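Local coordinates for protein ATP phosphoribosyltransferase (Thermotoga maritima, PDB 1O63) that probably catalyses the first step of histidine biosynthesis, condensing ATP with 5-phosphoribose 1-diphosphate to give phosphoribosyl-ATP and diphosphate, at residues 107-112 with 146-151; 74-79 with 176-181; 98-103 with 142-147. All blocks are in the same frame, centred on the assembly; numbering follows the deposited sequence.

Contact 1: residues 107-112 with 146-151; sequences ATKFPN and IVDITE
With OG1 anti to its own backbone N (chi1 179°), T108 puts its hydroxyl beside V147 O, while F110 (CG anti to the carbonyl carbon) lays its ring against I149. T108 OG1 donates to V147 O at 2.9 Å, tilted from the carbonyl plane, and accepts from F110 N at 2.8 Å, closing an ST turn just before the helix. One hydroxyl thus fixes the turn and ties it to the neighbouring strand. A water accepts from K109 N, donates to V147 O at 2.8 Å and reaches D148 OD1 weakly, so V147 O receives two donors. Upstream, V147 N bonds to A107 O (3.2 Å), and the CA-H of I146 makes a C-H...O contact with that oxygen. Beyond T108 the two segments meet through side chains. F110 brings CE1 edge-on to D148 OD1 (3.8 Å) and CZ to I149 CD1 (3.9 Å), while K109 CB lies over one face of the ring, offset toward the rim. K109 NZ stays 4.8 Å from D148 OD1, too far for a salt bridge. M89, D67 and E71 also touch the ring. Such a turn, leading from parallel strand 104-108 into helix 111-121, belongs to a beta-alpha-beta crossover of the type 2 periplasmic-binding-protein-like fold.

Contact 2: residues 74-79 with 176-181; sequences TSLIQP and VNPVSY
I77 forms the apolar centre, its CD1 meeting Y181 CD2 at 3.8 Å and P178 CB at 4.0 Å. With CG2 anti to the backbone N and CG1 beside it (chi1 -67°), both branches of I77 face the start of the helix, and CG2 reaches Y181 CE2 at 3.9 Å. To one side of this pair, L76 CD2 touches the P178 ring at CD; to the other, P79 CD packs on V176 CG2 at 3.9 Å. L192 of helix 185-204 adjoins P79, V176 and Y181, continuing the apolar patch, and L54 and P51 of helix 50-55 back L76. Outside this layer I77 and V176 form a single antiparallel, hydrogen-bonded bridge. V176 N donates to I77 O at 2.7 Å, within the carbonyl plane, whereas the return bond from I77 N to V176 O is weak at 3.3 Å. At the polar edge N177 caps the helix: OD1 accepts from V179 N (3.2 Å), which stands above the amide plane, and ND2 binds A59 O. Q78 OE1 is hydrogen-bonded to H173 ND1. The chemistry is therefore divided: polar bonds set the backbone and the helix start, while across the segments the side chains join by apolar packing alone.

Contact 3: residues 98-103 with 142-147; sequences GIPEGE and LSDLIV
G98 meets L145 through its carbonyl, G98 O lying 3.8 Å from L145 CD2. The same oxygen takes a bond from a water at 3.1 Å, which also donates to D144 O, so the two backbones are bridged where no direct hydrogen bond joins the segments. At the backbone angles of G98 a side chain would collide with the carbonyl O before it, reason enough for a glycine. I99 starts away from the strand, but its chain is bent at chi2 (-73°), and CD1 comes back to L145 CD2 at 4.0 Å. Its CG2 approaches L145 CD1 at 4.1 Å, the two side chains crossing at about a right angle. An alanine at L145 would remove both methyls and would probably leave I99 and the carbonyl of G98 facing a gap, with L164 and L91 also losing their neighbour. P100 follows with its ring corner: P100 CG rests over the flat face of the D144 carboxylate, almost directly above D144 CG and 3.7 Å from it. That carboxylate is held by OD2 accepting from R105 N. Beyond it the loop folds round K104, whose NZ donates to P100 O and G102 O, and E103 leads into strand 104-108. On the other segment S143 OG donates to L145 O (2.8 Å) from above the carbonyl plane, settling the entry to the strand. The loop 98-103, linking strands 81-94 and 104-108, thus flanks the start of strand 145-150, with L164 of strand 161-176 touching both I99 and L145, helix 136-140 against S143, and L142 packing on H56 of the second subunit.

Contacts 1 and 3 follow one another along strand 145-150, sharing I146 and V147, with centres 13 Å apart. They join directly where A107 N lies 3.0 Å from L145 O, a probable hydrogen bond. The loop 98-103 and the turn 107-112 flank successive parts of that strand. Contact 2 lies on the opposite side of the chain's centre, its centre 27 Å from that of contact 1 and 38 Å from that of contact 3. The long strands 81-94 and 161-176 run between these regions. Contact 1 is at the end of strand 145-150 nearer contact 2, where E151 forms a salt bridge with R11; in related enzymes the phosphoribosyl diphosphate probably binds near this end.

Contact 1: residues 107-112 with 146-151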
loop_
_atom_site.group_PDB
_atom_site.type_symbol
_atom_site.label_atom_id
_atom_site.label_comp_id
_atom_site.label_asym_id
_atom_site.label_seq_id
_atom_site.Cartn_x
_atom_site.Cartn_y
_atom_site.Cartn_z
ATOM N N ALA A 107 8.243 -7.862 11.383
ATOM C CA ALA A 107 7.893 -6.975 10.267
ATOM C C ALA A 107 6.651 -7.528 9.584
ATOM O O ALA A 107 6.515 -8.747 9.484
ATOM C CB ALA A 107 9.016 -6.974 9.223
ATOM N N THR A 108 5.767 -6.633 9.115
ATOM C CA THR A 108 4.549 -7.155 8.462
ATOM C C THR A 108 3.800 -6.011 7.785
ATOM O O THR A 108 3.979 -4.852 8.179
ATOM C CB THR A 108 3.635 -7.774 9.551
ATOM O OG1 THR A 108 2.431 -8.276 8.979
ATOM C CG2 THR A 108 3.259 -6.712 10.591
ATOM N N LYS A 109 2.952 -6.334 6.831
ATOM C CA LYS A 109 1.996 -5.409 6.250
ATOM C C LYS A 109 0.671 -5.465 7.027
ATOM O O LYS A 109 -0.270 -4.698 6.748
ATOM C CB LYS A 109 1.650 -5.777 4.799
ATOM C CG LYS A 109 2.851 -5.872 3.884
ATOM C CD LYS A 109 2.436 -5.789 2.426
ATOM C CE LYS A 109 2.028 -7.128 1.897
ATOM N NZ LYS A 109 1.950 -7.161 0.404
ATOM N N PHE A 110 0.558 -6.469 7.895
ATOM C CA PHE A 110 -0.690 -6.649 8.670
ATOM C C PHE A 110 -0.476 -6.510 10.160
ATOM O O PHE A 110 -0.429 -7.492 10.906
ATOM C CB PHE A 110 -1.238 -8.060 8.338
ATOM C CG PHE A 110 -1.203 -8.310 6.828
ATOM C CD1 PHE A 110 -0.170 -9.021 6.277
ATOM C CD2 PHE A 110 -2.219 -7.833 6.005
ATOM C CE1 PHE A 110 -0.124 -9.289 4.912
ATOM C CE2 PHE A 110 -2.199 -8.098 4.646
ATOM C CZ PHE A 110 -1.130 -8.777 4.089
ATOM N N PRO A 111 -0.330 -5.271 10.662
ATOM C CA PRO A 111 -0.078 -5.045 12.065
ATOM C C PRO A 111 -1.172 -5.491 12.995
ATOM O O PRO A 111 -0.814 -6.012 14.080
ATOM C CB PRO A 111 0.235 -3.545 12.165
ATOM C CG PRO A 111 -0.383 -2.949 10.944
ATOM C CD PRO A 111 -0.362 -4.018 9.900
ATOM N N ASN A 112 -2.457 -5.429 12.680
ATOM C CA ASN A 112 -3.486 -5.887 13.618
ATOM C C ASN A 112 -3.515 -7.409 13.692
ATOM O O ASN A 112 -3.646 -7.994 14.760
ATOM C CB ASN A 112 -4.871 -5.339 13.261
ATOM C CG ASN A 112 -4.911 -3.822 13.356
ATOM O OD1 ASN A 112 -4.244 -3.238 14.201
ATOM N ND2 ASN A 112 -5.649 -3.183 12.443
ATOM N N ILE A 146 8.731 -12.489 10.422
ATOM C CA ILE A 146 7.732 -11.757 9.642
ATOM C C ILE A 146 6.379 -12.460 9.752
ATOM O O ILE A 146 6.346 -13.633 10.126
ATOM C CB ILE A 146 8.069 -11.630 8.153
ATOM C CG1 ILE A 146 8.082 -13.013 7.516
ATOM C CG2 ILE A 146 9.385 -10.847 7.961
ATOM C CD1 ILE A 146 8.336 -13.065 6.031
ATOM N N VAL A 147 5.325 -11.696 9.499
ATOM C CA VAL A 147 3.980 -12.296 9.357
ATOM C C VAL A 147 3.543 -11.861 7.953
ATOM O O VAL A 147 3.485 -10.658 7.703
ATOM C CB VAL A 147 2.985 -11.850 10.416
ATOM C CG1 VAL A 147 1.559 -12.166 9.992
ATOM C CG2 VAL A 147 3.286 -12.457 11.775
ATOM N N ASP A 148 3.414 -12.809 7.037
ATOM C CA ASP A 148 3.124 -12.415 5.643
ATOM C C ASP A 148 2.377 -13.513 4.909
ATOM O O ASP A 148 2.248 -14.643 5.393
ATOM C CB ASP A 148 4.425 -12.090 4.902
ATOM C CG ASP A 148 4.246 -11.215 3.686
ATOM O OD1 ASP A 148 3.127 -10.698 3.455
ATOM O OD2 ASP A 148 5.223 -11.027 2.931
ATOM N N ILE A 149 1.923 -13.189 3.713
ATOM C CA ILE A 149 1.187 -14.136 2.880
ATOM C C ILE A 149 2.194 -14.889 1.979
ATOM O O ILE A 149 3.142 -14.297 1.487
ATOM C CB ILE A 149 0.215 -13.403 1.938
ATOM C CG1 ILE A 149 -0.853 -12.615 2.713
ATOM C CG2 ILE A 149 -0.445 -14.352 0.940
ATOM C CD1 ILE A 149 -1.701 -11.790 1.697
ATOM N N THR A 150 1.901 -16.148 1.771
ATOM C CA THR A 150 2.598 -17.057 0.897
ATOM C C THR A 150 1.564 -17.951 0.200
ATOM O O THR A 150 0.497 -18.205 0.748
ATOM C CB THR A 150 3.578 -17.968 1.685
ATOM O OG1 THR A 150 4.313 -18.782 0.767
ATOM C CG2 THR A 150 2.824 -18.897 2.629
ATOM N N GLU A 151 1.844 -18.392 -1.018
ATOM C CA GLU A 151 0.929 -19.284 -1.728
ATOM C C GLU A 151 1.564 -20.678 -1.828
ATOM O O GLU A 151 0.908 -21.675 -1.546
ATOM C CB GLU A 151 0.621 -18.743 -3.124
ATOM C CG GLU A 151 -0.149 -17.402 -3.058
ATOM C CD GLU A 151 -0.862 -17.125 -4.369
ATOM O OE1 GLU A 151 -1.188 -15.946 -4.643
ATOM O OE2 GLU A 151 -1.135 -18.083 -5.125
HETATM O O HOH W 1 3.414 -8.761 5.611
#

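Contact 2: residues 74-79 with 176-181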
loop_
_atom_site.group_PDB
_atom_site.type_symbol
_atom_site.label_atom_id
_atom_site.label_comp_id
_atom_site.label_asym_id
_atom_site.label_seq_id
_atom_site.Cartn_x
_atom_site.Cartn_y
_atom_site.Cartn_z
ATOM N N THR A 74 -14.873 -4.714 10.238
ATOM C CA THR A 74 -16.036 -3.968 9.779
ATOM C C THR A 74 -17.314 -4.612 10.337
ATOM O O THR A 74 -17.281 -5.737 10.838
ATOM C CB THR A 74 -16.172 -4.002 8.240
ATOM O OG1 THR A 74 -16.435 -5.349 7.845
ATOM C CG2 THR A 74 -14.910 -3.525 7.533
ATOM N N SER A 75 -18.441 -3.955 10.098
ATOM C CA SER A 75 -19.725 -4.519 10.499
ATOM C C SER A 75 -20.439 -5.176 9.321
ATOM O O SER A 75 -21.566 -5.671 9.472
ATOM C CB SER A 75 -20.625 -3.405 11.079
ATOM O OG SER A 75 -20.618 -2.312 10.151
ATOM N N LEU A 76 -19.819 -5.233 8.163
ATOM C CA LEU A 76 -20.409 -5.787 6.966
ATOM C C LEU A 76 -20.874 -7.229 7.093
ATOM O O LEU A 76 -20.294 -8.100 7.744
ATOM C CB LEU A 76 -19.441 -5.634 5.775
ATOM C CG LEU A 76 -18.796 -4.253 5.643
ATOM C CD1 LEU A 76 -17.575 -4.316 4.734
ATOM C CD2 LEU A 76 -19.839 -3.256 5.114
ATOM N N ILE A 77 -21.930 -7.527 6.338
ATOM C CA ILE A 77 -22.557 -8.835 6.294
ATOM C C ILE A 77 -21.939 -9.749 5.253
ATOM O O ILE A 77 -21.768 -9.351 4.099
ATOM C CB ILE A 77 -24.056 -8.617 5.918
ATOM C CG1 ILE A 77 -24.749 -7.881 7.089
ATOM C CG2 ILE A 77 -24.782 -9.892 5.581
ATOM C CD1 ILE A 77 -26.041 -7.221 6.597
ATOM N N GLN A 78 -21.690 -11.002 5.621
ATOM C CA GLN A 78 -21.182 -11.989 4.678
ATOM C C GLN A 78 -22.305 -12.987 4.391
ATOM O O GLN A 78 -22.615 -13.783 5.299
ATOM C CB GLN A 78 -19.990 -12.766 5.273
ATOM C CG GLN A 78 -18.707 -11.967 5.396
ATOM C CD GLN A 78 -17.505 -12.848 5.754
ATOM O OE1 GLN A 78 -17.268 -13.908 5.136
ATOM N NE2 GLN A 78 -16.764 -12.392 6.739
ATOM N N PRO A 79 -22.942 -12.918 3.234
ATOM C CA PRO A 79 -24.105 -13.738 2.968
ATOM C C PRO A 79 -23.750 -15.204 2.840
ATOM O O PRO A 79 -24.548 -16.063 3.202
ATOM C CB PRO A 79 -24.684 -13.180 1.668
ATOM C CG PRO A 79 -23.503 -12.491 1.019
ATOM C CD PRO A 79 -22.749 -11.897 2.178
ATOM N N VAL A 176 -21.595 -7.369 2.233
ATOM C CA VAL A 176 -22.722 -6.551 1.774
ATOM C C VAL A 176 -22.905 -5.345 2.690
ATOM O O VAL A 176 -22.878 -5.481 3.908
ATOM C CB VAL A 176 -24.026 -7.374 1.755
ATOM C CG1 VAL A 176 -25.255 -6.531 1.433
ATOM C CG2 VAL A 176 -23.983 -8.516 0.716
ATOM N N ASN A 177 -23.161 -4.187 2.099
ATOM C CA ASN A 177 -23.501 -2.987 2.898
ATOM C C ASN A 177 -24.854 -3.241 3.557
ATOM O O ASN A 177 -25.850 -3.531 2.896
ATOM C CB ASN A 177 -23.564 -1.810 1.929
ATOM C CG ASN A 177 -24.096 -0.510 2.475
ATOM O OD1 ASN A 177 -24.279 -0.331 3.676
ATOM N ND2 ASN A 177 -24.336 0.427 1.563
ATOM N N PRO A 178 -24.926 -3.211 4.880
ATOM C CA PRO A 178 -26.148 -3.459 5.613
ATOM C C PRO A 178 -27.326 -2.590 5.218
ATOM O O PRO A 178 -28.488 -3.014 5.274
ATOM C CB PRO A 178 -25.783 -3.226 7.073
ATOM C CG PRO A 178 -24.429 -2.645 7.088
ATOM C CD PRO A 178 -23.776 -2.957 5.776
ATOM N N VAL A 179 -27.108 -1.336 4.871
ATOM C CA VAL A 179 -28.185 -0.456 4.432
ATOM C C VAL A 179 -28.778 -0.917 3.109
ATOM O O VAL A 179 -30.003 -0.891 2.912
ATOM C CB VAL A 179 -27.698 0.997 4.275
ATOM C CG1 VAL A 179 -28.765 1.858 3.633
ATOM C CG2 VAL A 179 -27.282 1.570 5.618
ATOM N N SER A 180 -27.930 -1.396 2.194
ATOM C CA SER A 180 -28.347 -1.892 0.898
ATOM C C SER A 180 -29.267 -3.109 1.048
ATOM O O SER A 180 -30.199 -3.318 0.277
ATOM C CB SER A 180 -27.140 -2.325 0.045
ATOM O OG SER A 180 -26.384 -1.196 -0.325
ATOM N N TYR A 181 -29.012 -3.857 2.119
ATOM C CA TYR A 181 -29.834 -4.998 2.480
ATOM C C TYR A 181 -31.211 -4.553 2.939
ATOM O O TYR A 181 -32.202 -5.295 2.877
ATOM C CB TYR A 181 -29.094 -5.841 3.528
ATOM C CG TYR A 181 -28.969 -7.304 3.141
ATOM C CD1 TYR A 181 -30.040 -7.956 2.541
ATOM C CD2 TYR A 181 -27.822 -8.039 3.397
ATOM C CE1 TYR A 181 -29.963 -9.285 2.187
ATOM C CE2 TYR A 181 -27.741 -9.382 3.055
ATOM C CZ TYR A 181 -28.814 -9.999 2.464
ATOM O OH TYR A 181 -28.780 -11.343 2.128
#

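Contact 3: residues 98-103 with 142-147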
loop_
_atom_site.group_PDB
_atom_site.type_symbol
_atom_site.label_atom_id
_atom_site.label_comp_id
_atom_site.label_asym_id
_atom_site.label_seq_id
_atom_site.Cartn_x
_atom_site.Cartn_y
_atom_site.Cartn_z
ATOM N N GLY A 98 14.546 -20.005 14.794
ATOM C CA GLY A 98 13.491 -20.160 15.796
ATOM C C GLY A 98 12.910 -18.798 16.176
ATOM O O GLY A 98 13.037 -17.825 15.409
ATOM N N ILE A 99 12.445 -18.714 17.415
ATOM C CA ILE A 99 11.851 -17.511 17.985
ATOM C C ILE A 99 12.688 -17.041 19.182
ATOM O O ILE A 99 12.947 -17.828 20.094
ATOM C CB ILE A 99 10.444 -17.853 18.569
ATOM C CG1 ILE A 99 9.675 -18.842 17.719
ATOM C CG2 ILE A 99 9.655 -16.585 18.840
ATOM C CD1 ILE A 99 9.120 -18.353 16.422
ATOM N N PRO A 100 13.120 -15.797 19.199
ATOM C CA PRO A 100 13.849 -15.254 20.346
ATOM C C PRO A 100 12.995 -15.378 21.609
ATOM O O PRO A 100 11.766 -15.316 21.544
ATOM C CB PRO A 100 14.064 -13.799 19.995
ATOM C CG PRO A 100 13.892 -13.704 18.516
ATOM C CD PRO A 100 12.867 -14.769 18.159
ATOM N N GLU A 101 13.636 -15.508 22.758
ATOM C CA GLU A 101 12.953 -15.669 24.026
ATOM C C GLU A 101 12.385 -14.372 24.570
ATOM O O GLU A 101 11.352 -14.369 25.247
ATOM C CB GLU A 101 13.932 -16.286 25.053
ATOM C CG GLU A 101 14.124 -17.786 24.846
ATOM C CD GLU A 101 14.829 -18.446 26.016
ATOM O OE1 GLU A 101 15.747 -17.832 26.601
ATOM O OE2 GLU A 101 14.464 -19.592 26.369
ATOM N N GLY A 102 13.010 -13.249 24.264
ATOM C CA GLY A 102 12.551 -11.957 24.757
ATOM C C GLY A 102 11.533 -11.321 23.815
ATOM O O GLY A 102 10.683 -11.990 23.227
ATOM N N GLU A 103 11.669 -10.015 23.639
ATOM C CA GLU A 103 10.766 -9.240 22.786
ATOM C C GLU A 103 10.999 -9.622 21.324
ATOM O O GLU A 103 12.116 -9.854 20.887
ATOM C CB GLU A 103 10.994 -7.755 23.057
ATOM C CG GLU A 103 10.255 -6.794 22.152
ATOM C CD GLU A 103 10.655 -5.346 22.412
ATOM O OE1 GLU A 103 9.772 -4.573 22.849
ATOM O OE2 GLU A 103 11.825 -4.993 22.187
ATOM N N LEU A 142 16.261 -6.044 10.242
ATOM C CA LEU A 142 15.153 -5.147 10.647
ATOM C C LEU A 142 14.212 -5.897 11.584
ATOM O O LEU A 142 13.640 -5.324 12.495
ATOM C CB LEU A 142 14.418 -4.711 9.397
ATOM C CG LEU A 142 13.445 -3.580 9.379
ATOM C CD1 LEU A 142 12.042 -4.018 9.005
ATOM C CD2 LEU A 142 13.462 -2.730 10.640
ATOM N N SER A 143 14.078 -7.218 11.364
ATOM C CA SER A 143 13.202 -7.971 12.251
ATOM C C SER A 143 13.752 -9.373 12.484
ATOM O O SER A 143 14.638 -9.819 11.745
ATOM C CB SER A 143 11.772 -8.061 11.674
ATOM O OG SER A 143 11.679 -8.989 10.607
ATOM N N ASP A 144 13.192 -10.013 13.502
ATOM C CA ASP A 144 13.546 -11.393 13.795
ATOM C C ASP A 144 12.682 -12.305 12.933
ATOM O O ASP A 144 13.080 -13.358 12.448
ATOM C CB ASP A 144 13.313 -11.647 15.290
ATOM C CG ASP A 144 14.252 -10.826 16.171
ATOM O OD1 ASP A 144 15.456 -11.112 16.134
ATOM O OD2 ASP A 144 13.792 -9.936 16.918
ATOM N N LEU A 145 11.408 -11.906 12.792
ATOM C CA LEU A 145 10.381 -12.698 12.187
ATOM C C LEU A 145 9.485 -11.817 11.285
ATOM O O LEU A 145 9.521 -10.608 11.370
ATOM C CB LEU A 145 9.414 -13.309 13.237
ATOM C CG LEU A 145 10.005 -14.158 14.356
ATOM C CD1 LEU A 145 9.025 -14.332 15.519
ATOM C CD2 LEU A 145 10.460 -15.519 13.866
ATOM N N ILE A 146 8.731 -12.489 10.422
ATOM C CA ILE A 146 7.732 -11.757 9.642
ATOM C C ILE A 146 6.379 -12.460 9.752
ATOM O O ILE A 146 6.346 -13.633 10.126
ATOM C CB ILE A 146 8.069 -11.630 8.153
ATOM C CG1 ILE A 146 8.082 -13.013 7.516
ATOM C CG2 ILE A 146 9.385 -10.847 7.961
ATOM C CD1 ILE A 146 8.336 -13.065 6.031
ATOM N N VAL A 147 5.325 -11.696 9.499
ATOM C CA VAL A 147 3.980 -12.296 9.357
ATOM C C VAL A 147 3.543 -11.861 7.953
ATOM O O VAL A 147 3.485 -10.658 7.703
ATOM C CB VAL A 147 2.985 -11.850 10.416
ATOM C CG1 VAL A 147 1.559 -12.166 9.992
ATOM C CG2 VAL A 147 3.286 -12.457 11.775
HETATM O O HOH W 2 14.405 -15.340 14.271
#